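Local atomic coordinates of Hep_Hag family (Burkholderia pseudomallei, PDB entry 3S6L), a protein that probably serves as a trimeric autotransporter adhesin (BoaA) of the bacterial surface, its YadA-like head likely mediating attachment to host cells. Residues 30-36 / 44-50. Sequence-based numbering, arbitrary orientation.
Sequences ANASGGN and ASASGTD. With ZN (zinc ion), chain Q.
N31 and A32 pair in parallel with S45 and A46, and the two short strands exchange backbone bonds in the usual parallel pattern: N31 N reaches A44 O at 2.9 Å, and N31 O in turn accepts A46 N at 2.8 Å. A46 O then takes S33 N at 3.0 Å. Beyond the strands the register slips by one, G34 lying against T49, with G34 CA directed at G48 O; a bond from D50 N to G35 O restores the pairing. Such stacking of successive coils, 14 residues apart, illustrates the left-handed parallel beta-roll of YadA-like heads, in which successive turns stack with their strands in parallel. The methyls of A32 and A46 meet on one face and both rest on A39 of strand 38-40, across the interior of the coil. At the turn, water bridges S33 OG and S47 O. N36 and D50 extend side by side in the same direction, amide and carboxylate only 21° apart, since both residues have the same left-handed backbone conformation and the same first torsion, CG anti to the carbonyl carbon (chi1 near -65° in both). A weak bond of 3.3 Å runs from N36 ND2 to D50 OD1, while D50 OD2 binds zinc at 2.3 Å, one carboxylate oxygen facing the amide and the other the metal; H64 and two waters are the ion's other ligands.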
# COMPACT_ATOMS: atom_id res chain seq x y z
N ALA A 30 -21.77 6.99 12.61
CA ALA A 30 -20.97 7.23 11.41
C ALA A 30 -21.33 8.57 10.78
O ALA A 30 -22.50 8.95 10.75
CB ALA A 30 -21.15 6.10 10.42
N ASN A 31 -20.35 9.32 10.30
CA ASN A 31 -20.64 10.65 9.78
C ASN A 31 -19.67 11.09 8.69
O ASN A 31 -18.44 11.11 8.87
CB ASN A 31 -20.74 11.70 10.90
CG ASN A 31 -21.38 13.03 10.41
OD1 ASN A 31 -22.21 13.05 9.49
ND2 ASN A 31 -21.00 14.15 11.06
N ALA A 32 -20.25 11.40 7.54
CA ALA A 32 -19.52 11.85 6.39
C ALA A 32 -20.09 13.25 6.12
O ALA A 32 -21.23 13.38 5.72
CB ALA A 32 -19.76 10.89 5.24
N SER A 33 -19.31 14.29 6.36
CA SER A 33 -19.87 15.63 6.29
C SER A 33 -19.08 16.61 5.42
O SER A 33 -19.29 17.81 5.52
CB SER A 33 -19.94 16.21 7.70
OG SER A 33 -18.61 16.34 8.20
N GLY A 34 -18.17 16.13 4.59
CA GLY A 34 -17.26 17.04 3.91
C GLY A 34 -17.58 17.31 2.45
O GLY A 34 -17.07 18.27 1.88
N GLY A 35 -18.45 16.49 1.86
CA GLY A 35 -18.74 16.57 0.43
C GLY A 35 -18.01 15.38 -0.17
O GLY A 35 -16.79 15.20 0.05
N ASN A 36 -18.76 14.57 -0.93
CA ASN A 36 -18.27 13.33 -1.52
C ASN A 36 -17.56 12.46 -0.48
O ASN A 36 -16.58 11.80 -0.76
CB ASN A 36 -17.36 13.62 -2.71
CG ASN A 36 -18.08 14.29 -3.85
OD1 ASN A 36 -19.30 14.16 -4.00
ND2 ASN A 36 -17.34 15.00 -4.68
N ALA A 44 -17.22 5.83 12.73
CA ALA A 44 -16.39 6.24 11.59
C ALA A 44 -16.65 7.70 11.23
O ALA A 44 -17.81 8.15 11.21
CB ALA A 44 -16.62 5.35 10.39
N SER A 45 -15.60 8.42 10.87
CA SER A 45 -15.78 9.83 10.55
C SER A 45 -15.05 10.27 9.27
O SER A 45 -13.88 9.99 9.08
CB SER A 45 -15.40 10.67 11.77
OG SER A 45 -15.39 12.02 11.43
N ALA A 46 -15.74 10.93 8.37
CA ALA A 46 -15.08 11.46 7.20
C ALA A 46 -15.44 12.96 7.08
O ALA A 46 -16.44 13.31 6.45
CB ALA A 46 -15.51 10.67 5.95
N SER A 47 -14.63 13.83 7.69
CA SER A 47 -14.98 15.25 7.72
C SER A 47 -14.25 16.11 6.68
O SER A 47 -14.68 17.24 6.44
CB SER A 47 -14.80 15.84 9.13
OG SER A 47 -13.42 15.93 9.48
N GLY A 48 -13.17 15.61 6.08
CA GLY A 48 -12.41 16.39 5.07
C GLY A 48 -13.19 16.38 3.76
O GLY A 48 -14.08 15.57 3.58
N THR A 49 -12.87 17.26 2.82
CA THR A 49 -13.55 17.16 1.53
C THR A 49 -13.08 15.89 0.77
O THR A 49 -11.90 15.56 0.84
CB THR A 49 -13.34 18.40 0.67
OG1 THR A 49 -11.93 18.58 0.44
CG2 THR A 49 -13.90 19.66 1.39
N ASP A 50 -13.99 15.18 0.09
CA ASP A 50 -13.64 14.01 -0.74
C ASP A 50 -12.96 12.92 0.11
O ASP A 50 -12.01 12.26 -0.31
CB ASP A 50 -12.75 14.43 -1.95
CG ASP A 50 -13.48 15.39 -2.94
OD1 ASP A 50 -14.69 15.60 -2.79
OD2 ASP A 50 -12.86 15.94 -3.89
ZN ZN Q . -11.53 17.74 -4.23
O HOH W 1 -16.98 18.56 7.39
O HOH W 2 -10.27 19.58 -5.11
O HOH W 3 -10.73 16.56 -6.04